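PDB 3UXF: fimbrial subunit type 1 from Actinomyces oris, which forms the major structural subunit of the type 1 fimbriae, cell-wall-anchored adhesive filaments on the bacterial surface. Local coordinates for residues Lys352-Ile357 / Ala472-Thr478; Pro403-Gly407 / Ile422-Arg426; Leu229-Ile233 / Val308-Leu314; Leu425-Tyr430 / Phe465-Ala469. All coordinates share one frame; numbering follows the deposited sequence.

Contact 1 (Lys352-Ile357 / Ala472-Thr478); sequences KYGKVI and AEKKAAT. Unlike the reference sequence in segment 352-357: Ile357 (reference Val).
A parallel strand pairing in the prealbumin-like domain begins where Thr478 settles beside Lys355, Val356 and Ile357 of strand 344-362. Two backbone bonds straddle Val356: Thr478 N gives an almost straight one to Lys355 O (2.9 Å, 177°), and Ile357 N gives the next to Thr478 O (2.8 Å). Parallel register follows from Thr478 bonding to both Lys355 and Ile357, with the CA atoms of Val356 and Thr478 4.6 Å apart. Between Ala472 and this bridge the chain bows away from the strand. A water there accepts from Lys355 N and reaches Ala476 O, while a second stands 2.8 Å from Thr478 OG1, close to Lys355 O and Ala476 O. This bowed piece leaves helix 469-472 through a Schellman motif at Lys475, which turns the chain back toward the sheet. At the helix end, Ala472 CB rests on the peptide after Tyr353, 3.6 Å from Gly354 N. Lys352 and Glu473 run in the same direction; the lysine stays extended until its last torsion (chi4 -83°) turns NZ to the anti side of Glu473 OE1, a 2.7 Å salt bridge. Lys352 NZ has a second carboxylate partner in Asp313. Ile357 CD1 packs on Ala477 CB at 3.5 Å.

Contact 2 (Pro403-Gly407 / Ile422-Arg426); sequences PLTIG and INYLR
Ile406 points its side chain at strand 422-426 and meets it with two branches that do different work. Its CG2 methyl lies against the backbone, 3.4 Å from Tyr424 O, and is also near Asn423 O. The other branch is extended (chi2 166°), which carries CD1 past the backbone to the side chains of Ile422 and Leu425. There CD1 has two apolar neighbours at nearly equal range: Ile422 CG2 at 3.9 Å and Leu425 CD2 at 3.8 Å. Both pairs of side chains are skewed to one another, so the touching is between methyl groups and the chains do not run alongside. Leu404, two residues before Ile406, also points toward the strand and adds a further methyl contact, its CD1 standing 4.0 Å from Leu425 CD2. That one leucine methyl therefore receives both residues of the loop.

No direct hydrogen bond joins the segments. Their polar link is a water that donates to Ile406 O (2.8 Å) and to Asn423 O (2.9 Å), bridging the two carbonyls beside the apolar cluster. Val379 of strand 376-385 touches Ile406 and Ile422, and Tyr445 of strand 444-451 touches Leu404 and Leu425. Aliphatic side chains from one sheet meeting a loop and strands of another in this way form the hydrophobic interior of a beta sandwich, here that of the prealbumin-like domain.

Contact 3 (Leu229-Ile233 / Val308-Leu314); sequences LDKRI and VNLEGDL
Arg232 reaches from a type I beta turn, Asp230 to Ile233, into the loop that leads to strand 312-321, and the same turn contains an Asx turn in which Arg232 N bonds Asp230 OD1. Arg232 CB lies 3.7 Å from Val308 CG2, and CG and CD continue past this methyl, the two side chains crossing at about a right angle. CD also comes to 3.3 Å from Asn309 O. The bend at chi3 (-75°) turns the guanidinium back to Asp230: NE donates to OD1 (2.8 Å) and NH2 to OD2, a side-on salt bridge; the carboxylate is tilted, so NH2 meets OD2 from above its plane. Across the contact, NH1 gives Asn309 O a bond of 2.9 Å in both guanidinium and carbonyl planes. NH2 has a longer bond to Asp313 O (3.2 Å). The bonds to Asp230, Asn309 and Asp313, all near the guanidinium plane, would fix its rotation. Leu310 CD2 sits over one guanidinium face, displaced toward its rim, while Leu314 CD1 packs against Asp230 CB at 3.5 Å. At the edge of the group, in its plane, NH1 also donates to a water, which bonds to Glu311 O (2.7 Å) and Asp313 O.

Contact 4 (Leu425-Tyr430 / Phe465-Ala469); sequences LRANDY and FRVLA
Asn428 and Val467 join the segments by a pair of hydrogen bonds. The backbone N of Asn428 donates to Val467 O (2.8 Å), and the amide oxygen OD1 accepts from Val467 N (2.7 Å). Both donors lie nearly along the C=O axis of their acceptors, so the side-chain amide takes the place of a second backbone carbonyl and both polar groups of the Val467 backbone are used. A third bond comes from Asp429, whose OD1 receives Ala469 N through its syn lone pair at 2.8 Å. Asp429 CG lies between the backbone N and the carbonyl carbon (chi1 64°), a rotation that brings the carboxylate to the start of helix 469-472, just after Leu468 at the N-cap.

Apolar contacts flank these bonds. Leu425, whose CD2 faces Leu404 and Ile406, offers CD1 to the edge of the Phe465 ring, 3.8 Å from CZ and in the ring plane. Leu425 CB approaches Val467 CG2 at 4.1 Å. Ala469 CB touches both Ala427 CB and Tyr430 CB, the latter 3.9 Å away, in a close triangle of carbons. Leu468 CD2 comes over a face of the Asp429 carboxylate, nearest OD2, the two side chains crossing at about a right angle.

Among weaker polar contacts, Ala427 CA approaches Val467 O at 3.2 Å, a CA-H...O contact.

With Asn428 and Asp429 both buried, backbone N-H groups, of Val467 and Ala469, give partners to OD1 of each. The negative Asp429 would probably favour the partly positive N-H groups at the start of this short helix.

From the N terminus, contact 3 closes first: residues 229-233 at the end of strand 224-229 meet the loop entering strand 312-321. That strand pairs with 344-362, on which contact 1 opens. Contact 1 closes only at 472-478, and contacts 2 and 4 both fall within its span, one following the other. Contact 2 closes the short loop 403-426; contact 4 starts on its last residues, sharing Leu425 and Arg426, and closes at 465-469. Strand 344-362 lies between 312-321 and 419-426: Tyr353 O meets Gly312 N, and Gly354 N meets Leu425 O. It thereby connects the prealbumin-like domain to strand 312-321, on which contact 3 closes.

Contact 1 (Lys352-Ile357 / Ala472-Thr478)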
loop_
_atom_site.group_PDB
_atom_site.type_symbol
_atom_site.label_atom_id
_atom_site.label_comp_id
_atom_site.label_asym_id
_atom_site.label_seq_id
_atom_site.Cartn_x
_atom_site.Cartn_y
_atom_site.Cartn_z
ATOM N N LYS A 352 -5.822 -14.644 1.802
ATOM C CA LYS A 352 -5.554 -15.871 2.577
ATOM C C LYS A 352 -6.552 -16.964 2.201
ATOM O O LYS A 352 -7.751 -16.802 2.382
ATOM C CB LYS A 352 -5.599 -15.565 4.081
ATOM C CG LYS A 352 -4.589 -14.530 4.505
ATOM C CD LYS A 352 -4.780 -14.214 5.996
ATOM C CE LYS A 352 -3.787 -13.144 6.442
ATOM N NZ LYS A 352 -2.447 -13.737 6.764
ATOM N N TYR A 353 -6.040 -18.080 1.686
ATOM C CA TYR A 353 -6.856 -19.200 1.210
ATOM C C TYR A 353 -6.519 -20.443 2.006
ATOM O O TYR A 353 -5.342 -20.738 2.259
ATOM C CB TYR A 353 -6.581 -19.469 -0.297
ATOM C CG TYR A 353 -7.226 -18.487 -1.239
ATOM C CD1 TYR A 353 -6.581 -17.303 -1.601
ATOM C CD2 TYR A 353 -8.506 -18.713 -1.733
ATOM C CE1 TYR A 353 -7.191 -16.373 -2.444
ATOM C CE2 TYR A 353 -9.120 -17.808 -2.579
ATOM C CZ TYR A 353 -8.466 -16.643 -2.933
ATOM O OH TYR A 353 -9.044 -15.736 -3.789
ATOM N N GLY A 354 -7.559 -21.172 2.406
ATOM C CA GLY A 354 -7.355 -22.372 3.210
ATOM C C GLY A 354 -7.864 -23.651 2.568
ATOM O O GLY A 354 -8.788 -23.663 1.759
ATOM N N LYS A 355 -7.236 -24.755 2.939
ATOM C CA LYS A 355 -7.706 -26.092 2.568
ATOM C C LYS A 355 -8.805 -26.524 3.505
ATOM O O LYS A 355 -8.717 -26.251 4.700
ATOM C CB LYS A 355 -6.521 -27.052 2.721
ATOM C CG LYS A 355 -6.921 -28.528 2.566
ATOM C CD LYS A 355 -5.715 -29.511 2.717
ATOM C CE LYS A 355 -4.513 -29.075 1.886
ATOM N NZ LYS A 355 -4.690 -29.428 0.454
ATOM N N VAL A 356 -9.842 -27.185 2.986
ATOM C CA VAL A 356 -10.839 -27.820 3.830
ATOM C C VAL A 356 -10.705 -29.315 3.630
ATOM O O VAL A 356 -10.649 -29.782 2.494
ATOM C CB VAL A 356 -12.261 -27.389 3.419
ATOM C CG1 VAL A 356 -13.292 -28.175 4.179
ATOM C CG2 VAL A 356 -12.418 -25.859 3.658
ATOM N N ILE A 357 -10.620 -30.076 4.719
ATOM C CA ILE A 357 -10.683 -31.540 4.594
ATOM C C ILE A 357 -12.041 -31.984 5.105
ATOM O O ILE A 357 -12.351 -31.757 6.282
ATOM C CB ILE A 357 -9.572 -32.253 5.386
ATOM C CG1 ILE A 357 -8.212 -31.848 4.841
ATOM C CG2 ILE A 357 -9.709 -33.749 5.213
ATOM C CD1 ILE A 357 -7.013 -32.319 5.716
ATOM N N ALA A 472 -5.802 -20.667 7.703
ATOM C CA ALA A 472 -5.368 -20.560 6.310
ATOM C C ALA A 472 -3.953 -20.023 6.183
ATOM O O ALA A 472 -3.161 -20.533 5.395
ATOM C CB ALA A 472 -6.344 -19.684 5.503
ATOM N N GLU A 473 -3.605 -19.017 6.975
ATOM C CA GLU A 473 -2.300 -18.380 6.795
ATOM C C GLU A 473 -1.150 -19.295 7.227
ATOM O O GLU A 473 -0.015 -19.096 6.810
ATOM C CB GLU A 473 -2.248 -17.067 7.569
ATOM C CG GLU A 473 -2.106 -17.223 9.092
ATOM C CD GLU A 473 -2.551 -15.967 9.847
ATOM O OE1 GLU A 473 -2.931 -14.985 9.163
ATOM O OE2 GLU A 473 -2.494 -15.928 11.104
ATOM N N LYS A 474 -1.467 -20.297 8.047
ATOM C CA LYS A 474 -0.491 -21.301 8.480
ATOM C C LYS A 474 -0.553 -22.552 7.599
ATOM O O LYS A 474 0.127 -23.540 7.868
ATOM C CB LYS A 474 -0.820 -21.717 9.932
ATOM C CG LYS A 474 -0.622 -20.593 10.943
ATOM C CD LYS A 474 0.816 -20.119 10.934
ATOM C CE LYS A 474 1.005 -18.933 11.862
ATOM N NZ LYS A 474 0.439 -19.321 13.173
ATOM N N LYS A 475 -1.394 -22.522 6.566
ATOM C CA LYS A 475 -1.650 -23.695 5.730
ATOM C C LYS A 475 -2.120 -24.872 6.563
ATOM O O LYS A 475 -1.746 -26.019 6.281
ATOM C CB LYS A 475 -0.412 -24.073 4.921
ATOM C CG LYS A 475 0.021 -22.942 3.998
ATOM C CD LYS A 475 1.189 -23.362 3.140
ATOM C CE LYS A 475 1.648 -22.235 2.246
ATOM N NZ LYS A 475 3.001 -22.493 1.717
ATOM N N ALA A 476 -2.925 -24.571 7.582
ATOM C CA ALA A 476 -3.537 -25.608 8.395
ATOM C C ALA A 476 -4.903 -25.899 7.801
ATOM O O ALA A 476 -5.614 -24.970 7.404
ATOM C CB ALA A 476 -3.698 -25.119 9.818
ATOM N N ALA A 477 -5.238 -27.167 7.712
ATOM C CA ALA A 477 -6.549 -27.542 7.202
ATOM C C ALA A 477 -7.671 -27.168 8.123
ATOM O O ALA A 477 -7.547 -27.231 9.353
ATOM C CB ALA A 477 -6.586 -29.039 6.943
ATOM N N THR A 478 -8.791 -26.808 7.500
ATOM C CA THR A 478 -10.052 -26.650 8.216
ATOM C C THR A 478 -10.741 -27.997 8.086
ATOM O O THR A 478 -11.064 -28.439 6.980
ATOM C CB THR A 478 -10.883 -25.501 7.601
ATOM O OG1 THR A 478 -10.221 -24.264 7.840
ATOM C CG2 THR A 478 -12.268 -25.417 8.283
HETATM O O HOH W 1 -4.960 -24.321 4.697
HETATM O O HOH W 2 -7.961 -24.009 6.235
#

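Contact 2 (Pro403-Gly407 / Ile422-Arg426)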
loop_
_atom_site.group_PDB
_atom_site.type_symbol
_atom_site.label_atom_id
_atom_site.label_comp_id
_atom_site.label_asym_id
_atom_site.label_seq_id
_atom_site.Cartn_x
_atom_site.Cartn_y
_atom_site.Cartn_z
ATOM N N PRO A 403 -23.538 -22.843 -7.297
ATOM C CA PRO A 403 -22.486 -23.070 -6.302
ATOM C C PRO A 403 -21.194 -22.388 -6.736
ATOM O O PRO A 403 -21.044 -21.894 -7.871
ATOM C CB PRO A 403 -22.310 -24.595 -6.332
ATOM C CG PRO A 403 -22.601 -24.967 -7.757
ATOM C CD PRO A 403 -23.782 -24.054 -8.103
ATOM N N LEU A 404 -20.247 -22.349 -5.808
ATOM C CA LEU A 404 -18.939 -21.783 -6.089
ATOM C C LEU A 404 -18.070 -22.674 -6.955
ATOM O O LEU A 404 -18.080 -23.916 -6.845
ATOM C CB LEU A 404 -18.195 -21.547 -4.772
ATOM C CG LEU A 404 -18.816 -20.579 -3.790
ATOM C CD1 LEU A 404 -17.972 -20.640 -2.537
ATOM C CD2 LEU A 404 -18.831 -19.150 -4.369
ATOM N N THR A 405 -17.257 -22.025 -7.795
ATOM C CA THR A 405 -16.209 -22.734 -8.496
ATOM C C THR A 405 -14.937 -22.526 -7.693
ATOM O O THR A 405 -14.537 -21.382 -7.442
ATOM C CB THR A 405 -16.018 -22.143 -9.918
ATOM O OG1 THR A 405 -17.213 -22.376 -10.686
ATOM C CG2 THR A 405 -14.825 -22.793 -10.640
ATOM N N ILE A 406 -14.346 -23.626 -7.238
ATOM C CA ILE A 406 -13.210 -23.605 -6.313
ATOM C C ILE A 406 -12.133 -24.445 -6.991
ATOM O O ILE A 406 -12.310 -25.648 -7.218
ATOM C CB ILE A 406 -13.620 -24.284 -4.998
ATOM C CG1 ILE A 406 -14.816 -23.551 -4.373
ATOM C CG2 ILE A 406 -12.433 -24.327 -4.069
ATOM C CD1 ILE A 406 -15.510 -24.361 -3.234
ATOM N N GLY A 407 -11.019 -23.815 -7.327
ATOM C CA GLY A 407 -9.952 -24.524 -8.026
ATOM C C GLY A 407 -10.431 -25.093 -9.353
ATOM O O GLY A 407 -9.959 -26.152 -9.782
ATOM N N ILE A 422 -11.255 -29.882 -0.246
ATOM C CA ILE A 422 -11.819 -28.778 -1.007
ATOM C C ILE A 422 -10.745 -27.687 -0.987
ATOM O O ILE A 422 -10.514 -27.016 0.038
ATOM C CB ILE A 422 -13.131 -28.301 -0.388
ATOM C CG1 ILE A 422 -14.139 -29.473 -0.376
ATOM C CG2 ILE A 422 -13.666 -27.120 -1.179
ATOM C CD1 ILE A 422 -15.432 -29.147 0.305
ATOM N N ASN A 423 -10.046 -27.548 -2.117
ATOM C CA ASN A 423 -8.883 -26.673 -2.205
ATOM C C ASN A 423 -9.097 -25.609 -3.250
ATOM O O ASN A 423 -9.192 -25.969 -4.424
ATOM C CB ASN A 423 -7.670 -27.476 -2.691
ATOM C CG ASN A 423 -7.273 -28.601 -1.745
ATOM O OD1 ASN A 423 -7.418 -28.473 -0.515
ATOM N ND2 ASN A 423 -6.760 -29.672 -2.292
ATOM N N TYR A 424 -9.142 -24.319 -2.914
ATOM C CA TYR A 424 -9.020 -23.774 -1.571
ATOM C C TYR A 424 -10.040 -22.645 -1.451
ATOM O O TYR A 424 -10.477 -22.098 -2.457
ATOM C CB TYR A 424 -7.620 -23.199 -1.361
ATOM C CG TYR A 424 -6.506 -24.162 -1.693
ATOM C CD1 TYR A 424 -5.976 -24.993 -0.722
ATOM C CD2 TYR A 424 -5.988 -24.241 -2.976
ATOM C CE1 TYR A 424 -4.965 -25.876 -1.015
ATOM C CE2 TYR A 424 -4.974 -25.127 -3.280
ATOM C CZ TYR A 424 -4.467 -25.943 -2.293
ATOM O OH TYR A 424 -3.458 -26.828 -2.575
ATOM N N LEU A 425 -10.407 -22.295 -0.221
ATOM C CA LEU A 425 -11.389 -21.244 0.016
ATOM C C LEU A 425 -10.795 -20.056 0.766
ATOM O O LEU A 425 -10.043 -20.231 1.716
ATOM C CB LEU A 425 -12.578 -21.799 0.803
ATOM C CG LEU A 425 -13.604 -22.607 0.008
ATOM C CD1 LEU A 425 -14.385 -23.528 0.926
ATOM C CD2 LEU A 425 -14.535 -21.683 -0.749
ATOM N N ARG A 426 -11.146 -18.853 0.329
ATOM C CA ARG A 426 -10.671 -17.638 0.979
ATOM C C ARG A 426 -11.263 -17.544 2.378
ATOM O O ARG A 426 -12.425 -17.869 2.583
ATOM C CB ARG A 426 -11.063 -16.404 0.165
ATOM C CG ARG A 426 -10.049 -15.264 0.217
ATOM C CD ARG A 426 -10.737 -13.906 0.159
ATOM N NE ARG A 426 -11.754 -13.811 1.197
ATOM C CZ ARG A 426 -13.059 -13.761 0.966
ATOM N NH1 ARG A 426 -13.519 -13.765 -0.277
ATOM N NH2 ARG A 426 -13.905 -13.705 1.983
HETATM O O HOH W 3 -10.703 -27.699 -6.192
#

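Contact 3 (Leu229-Ile233 / Val308-Leu314)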
loop_
_atom_site.group_PDB
_atom_site.type_symbol
_atom_site.label_atom_id
_atom_site.label_comp_id
_atom_site.label_asym_id
_atom_site.label_seq_id
_atom_site.Cartn_x
_atom_site.Cartn_y
_atom_site.Cartn_z
ATOM N N LEU A 229 5.232 -9.159 -8.296
ATOM C CA LEU A 229 4.150 -10.130 -8.493
ATOM C C LEU A 229 4.552 -11.510 -8.024
ATOM O O LEU A 229 5.596 -12.033 -8.393
ATOM C CB LEU A 229 3.848 -10.286 -9.982
ATOM C CG LEU A 229 3.239 -9.077 -10.701
ATOM C CD1 LEU A 229 3.297 -9.224 -12.202
ATOM C CD2 LEU A 229 1.787 -8.935 -10.219
ATOM N N ASP A 230 3.691 -12.123 -7.229
ATOM C CA ASP A 230 3.862 -13.523 -6.915
ATOM C C ASP A 230 3.879 -14.307 -8.230
ATOM O O ASP A 230 3.120 -14.026 -9.163
ATOM C CB ASP A 230 2.681 -13.932 -6.041
ATOM C CG ASP A 230 2.796 -15.349 -5.511
ATOM O OD1 ASP A 230 2.543 -16.291 -6.287
ATOM O OD2 ASP A 230 3.095 -15.528 -4.308
ATOM N N LYS A 231 4.762 -15.297 -8.297
ATOM C CA LYS A 231 4.856 -16.078 -9.523
ATOM C C LYS A 231 3.626 -16.900 -9.890
ATOM O O LYS A 231 3.510 -17.343 -11.042
ATOM C CB LYS A 231 6.072 -16.992 -9.469
ATOM C CG LYS A 231 7.371 -16.232 -9.492
ATOM C CD LYS A 231 8.450 -17.077 -10.133
ATOM C CE LYS A 231 9.684 -16.215 -10.381
ATOM N NZ LYS A 231 10.775 -16.958 -11.063
ATOM N N ARG A 232 2.665 -17.066 -8.979
ATOM C CA ARG A 232 1.404 -17.715 -9.337
ATOM C C ARG A 232 0.460 -16.876 -10.225
ATOM O O ARG A 232 -0.469 -17.416 -10.805
ATOM C CB ARG A 232 0.661 -18.180 -8.084
ATOM C CG ARG A 232 1.348 -19.268 -7.332
ATOM C CD ARG A 232 0.728 -19.472 -5.943
ATOM N NE ARG A 232 1.149 -18.380 -5.041
ATOM C CZ ARG A 232 0.972 -18.386 -3.714
ATOM N NH1 ARG A 232 0.369 -19.412 -3.120
ATOM N NH2 ARG A 232 1.369 -17.332 -2.963
ATOM N N ILE A 233 0.711 -15.557 -10.350
ATOM C CA ILE A 233 -0.096 -14.679 -11.186
ATOM C C ILE A 233 0.394 -14.761 -12.635
ATOM O O ILE A 233 1.594 -14.847 -12.871
ATOM C CB ILE A 233 0.043 -13.232 -10.657
ATOM C CG1 ILE A 233 -0.624 -13.196 -9.279
ATOM C CG2 ILE A 233 -0.609 -12.245 -11.614
ATOM C CD1 ILE A 233 -0.304 -11.908 -8.448
ATOM N N VAL A 308 -4.417 -23.387 -9.330
ATOM C CA VAL A 308 -3.307 -22.758 -8.623
ATOM C C VAL A 308 -3.251 -23.149 -7.157
ATOM O O VAL A 308 -4.275 -23.221 -6.493
ATOM C CB VAL A 308 -3.410 -21.228 -8.715
ATOM C CG1 VAL A 308 -4.747 -20.716 -8.150
ATOM C CG2 VAL A 308 -2.240 -20.544 -8.015
ATOM N N ASN A 309 -2.050 -23.394 -6.648
ATOM C CA ASN A 309 -1.923 -23.704 -5.245
ATOM C C ASN A 309 -1.834 -22.409 -4.472
ATOM O O ASN A 309 -0.757 -21.880 -4.251
ATOM C CB ASN A 309 -0.707 -24.563 -5.000
ATOM C CG ASN A 309 -0.543 -24.918 -3.543
ATOM O OD1 ASN A 309 -1.256 -24.414 -2.676
ATOM N ND2 ASN A 309 0.415 -25.784 -3.263
ATOM N N LEU A 310 -2.991 -21.893 -4.079
ATOM C CA LEU A 310 -3.061 -20.644 -3.329
ATOM C C LEU A 310 -3.129 -20.835 -1.823
ATOM O O LEU A 310 -3.374 -19.861 -1.088
ATOM C CB LEU A 310 -4.289 -19.813 -3.784
ATOM C CG LEU A 310 -4.140 -18.893 -5.000
ATOM C CD1 LEU A 310 -5.455 -18.163 -5.337
ATOM C CD2 LEU A 310 -3.061 -17.853 -4.856
ATOM N N GLU A 311 -2.905 -22.056 -1.321
ATOM C CA GLU A 311 -2.964 -22.273 0.117
ATOM C C GLU A 311 -2.053 -21.318 0.868
ATOM O O GLU A 311 -0.881 -21.189 0.541
ATOM C CB GLU A 311 -2.613 -23.732 0.472
ATOM C CG GLU A 311 -3.065 -24.095 1.890
ATOM C CD GLU A 311 -2.798 -25.556 2.272
ATOM O OE1 GLU A 311 -2.142 -26.300 1.506
ATOM O OE2 GLU A 311 -3.214 -25.930 3.382
ATOM N N GLY A 312 -2.575 -20.680 1.904
ATOM C CA GLY A 312 -1.766 -19.737 2.666
ATOM C C GLY A 312 -1.914 -18.299 2.211
ATOM O O GLY A 312 -2.997 -17.897 1.819
ATOM N N ASP A 313 -0.820 -17.525 2.292
ATOM C CA ASP A 313 -0.843 -16.089 1.975
ATOM C C ASP A 313 -0.451 -15.851 0.537
ATOM O O ASP A 313 0.506 -16.466 0.031
ATOM C CB ASP A 313 0.201 -15.346 2.797
ATOM C CG ASP A 313 -0.191 -15.171 4.246
ATOM O OD1 ASP A 313 -1.377 -15.241 4.562
ATOM O OD2 ASP A 313 0.728 -14.965 5.097
ATOM N N LEU A 314 -1.153 -14.950 -0.126
ATOM C CA LEU A 314 -0.743 -14.444 -1.450
ATOM C C LEU A 314 -0.499 -12.972 -1.187
ATOM O O LEU A 314 -1.422 -12.251 -0.779
ATOM C CB LEU A 314 -1.872 -14.626 -2.476
ATOM C CG LEU A 314 -1.696 -13.868 -3.808
ATOM C CD1 LEU A 314 -0.486 -14.453 -4.587
ATOM C CD2 LEU A 314 -2.970 -13.814 -4.645
HETATM O O HOH W 4 0.808 -19.196 -0.243
#

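Contact 4 (Leu425-Tyr430 / Phe465-Ala469)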
loop_
_atom_site.group_PDB
_atom_site.type_symbol
_atom_site.label_atom_id
_atom_site.label_comp_id
_atom_site.label_asym_id
_atom_site.label_seq_id
_atom_site.Cartn_x
_atom_site.Cartn_y
_atom_site.Cartn_z
ATOM N N LEU A 425 -10.407 -22.295 -0.221
ATOM C CA LEU A 425 -11.389 -21.244 0.016
ATOM C C LEU A 425 -10.795 -20.056 0.766
ATOM O O LEU A 425 -10.043 -20.231 1.716
ATOM C CB LEU A 425 -12.578 -21.799 0.803
ATOM C CG LEU A 425 -13.604 -22.607 0.008
ATOM C CD1 LEU A 425 -14.385 -23.528 0.926
ATOM C CD2 LEU A 425 -14.535 -21.683 -0.749
ATOM N N ARG A 426 -11.146 -18.853 0.329
ATOM C CA ARG A 426 -10.671 -17.638 0.979
ATOM C C ARG A 426 -11.263 -17.544 2.378
ATOM O O ARG A 426 -12.425 -17.869 2.583
ATOM C CB ARG A 426 -11.063 -16.404 0.165
ATOM C CG ARG A 426 -10.049 -15.264 0.217
ATOM C CD ARG A 426 -10.737 -13.906 0.159
ATOM N NE ARG A 426 -11.754 -13.811 1.197
ATOM C CZ ARG A 426 -13.059 -13.761 0.966
ATOM N NH1 ARG A 426 -13.519 -13.765 -0.277
ATOM N NH2 ARG A 426 -13.905 -13.705 1.983
ATOM N N ALA A 427 -10.459 -17.096 3.336
ATOM C CA ALA A 427 -10.918 -16.978 4.712
ATOM C C ALA A 427 -12.157 -16.098 4.801
ATOM O O ALA A 427 -12.232 -15.063 4.153
ATOM C CB ALA A 427 -9.811 -16.416 5.586
ATOM N N ASN A 428 -13.127 -16.516 5.608
ATOM C CA ASN A 428 -14.337 -15.731 5.805
ATOM C C ASN A 428 -14.044 -14.462 6.588
ATOM O O ASN A 428 -14.753 -13.468 6.466
ATOM C CB ASN A 428 -15.399 -16.537 6.556
ATOM C CG ASN A 428 -15.851 -17.765 5.796
ATOM O OD1 ASN A 428 -15.374 -18.867 6.044
ATOM N ND2 ASN A 428 -16.781 -17.578 4.870
ATOM N N ASP A 429 -12.997 -14.510 7.402
ATOM C CA ASP A 429 -12.663 -13.390 8.274
ATOM C C ASP A 429 -11.473 -12.554 7.810
ATOM O O ASP A 429 -10.920 -11.784 8.581
ATOM C CB ASP A 429 -12.437 -13.875 9.707
ATOM C CG ASP A 429 -11.242 -14.798 9.831
ATOM O OD1 ASP A 429 -10.705 -15.225 8.791
ATOM O OD2 ASP A 429 -10.843 -15.095 10.972
ATOM N N TYR A 430 -11.087 -12.706 6.552
ATOM C CA TYR A 430 -10.011 -11.908 5.986
ATOM C C TYR A 430 -10.336 -11.714 4.519
ATOM O O TYR A 430 -10.297 -12.653 3.736
ATOM C CB TYR A 430 -8.652 -12.585 6.164
ATOM C CG TYR A 430 -7.477 -11.628 6.155
ATOM C CD1 TYR A 430 -6.823 -11.291 7.329
ATOM C CD2 TYR A 430 -7.020 -11.069 4.971
ATOM C CE1 TYR A 430 -5.749 -10.425 7.326
ATOM C CE2 TYR A 430 -5.944 -10.202 4.957
ATOM C CZ TYR A 430 -5.313 -9.883 6.139
ATOM O OH TYR A 430 -4.244 -9.020 6.134
ATOM N N PHE A 465 -20.046 -23.559 7.612
ATOM C CA PHE A 465 -18.703 -23.649 8.188
ATOM C C PHE A 465 -17.915 -22.426 7.803
ATOM O O PHE A 465 -18.311 -21.679 6.907
ATOM C CB PHE A 465 -17.973 -24.927 7.715
ATOM C CG PHE A 465 -17.569 -24.889 6.259
ATOM C CD1 PHE A 465 -18.484 -25.255 5.284
ATOM C CD2 PHE A 465 -16.272 -24.518 5.868
ATOM C CE1 PHE A 465 -18.170 -25.221 3.925
ATOM C CE2 PHE A 465 -15.950 -24.496 4.499
ATOM C CZ PHE A 465 -16.881 -24.846 3.536
ATOM N N ARG A 466 -16.810 -22.195 8.505
ATOM C CA ARG A 466 -15.931 -21.072 8.214
ATOM C C ARG A 466 -14.518 -21.559 7.991
ATOM O O ARG A 466 -14.073 -22.537 8.617
ATOM C CB ARG A 466 -15.942 -20.068 9.362
ATOM C CG ARG A 466 -17.202 -19.231 9.393
ATOM C CD ARG A 466 -17.186 -18.312 10.617
ATOM N NE ARG A 466 -18.280 -17.362 10.549
ATOM C CZ ARG A 466 -18.791 -16.739 11.613
ATOM N NH1 ARG A 466 -18.319 -16.989 12.837
ATOM N NH2 ARG A 466 -19.796 -15.875 11.448
ATOM N N VAL A 467 -13.813 -20.864 7.100
ATOM C CA VAL A 467 -12.373 -20.990 6.972
ATOM C C VAL A 467 -11.826 -19.738 7.604
ATOM O O VAL A 467 -12.139 -18.636 7.185
ATOM C CB VAL A 467 -11.953 -21.115 5.470
ATOM C CG1 VAL A 467 -10.430 -21.028 5.329
ATOM C CG2 VAL A 467 -12.457 -22.444 4.896
ATOM N N LEU A 468 -11.054 -19.915 8.682
ATOM C CA LEU A 468 -10.481 -18.779 9.386
ATOM C C LEU A 468 -9.050 -18.491 8.996
ATOM O O LEU A 468 -8.263 -19.405 8.757
ATOM C CB LEU A 468 -10.556 -19.039 10.888
ATOM C CG LEU A 468 -11.991 -19.239 11.407
ATOM C CD1 LEU A 468 -11.902 -19.483 12.904
ATOM C CD2 LEU A 468 -12.903 -18.043 11.080
ATOM N N ALA A 469 -8.717 -17.214 8.919
ATOM C CA ALA A 469 -7.375 -16.771 8.563
ATOM C C ALA A 469 -6.322 -17.435 9.429
ATOM O O ALA A 469 -5.231 -17.755 8.945
ATOM C CB ALA A 469 -7.275 -15.256 8.720
#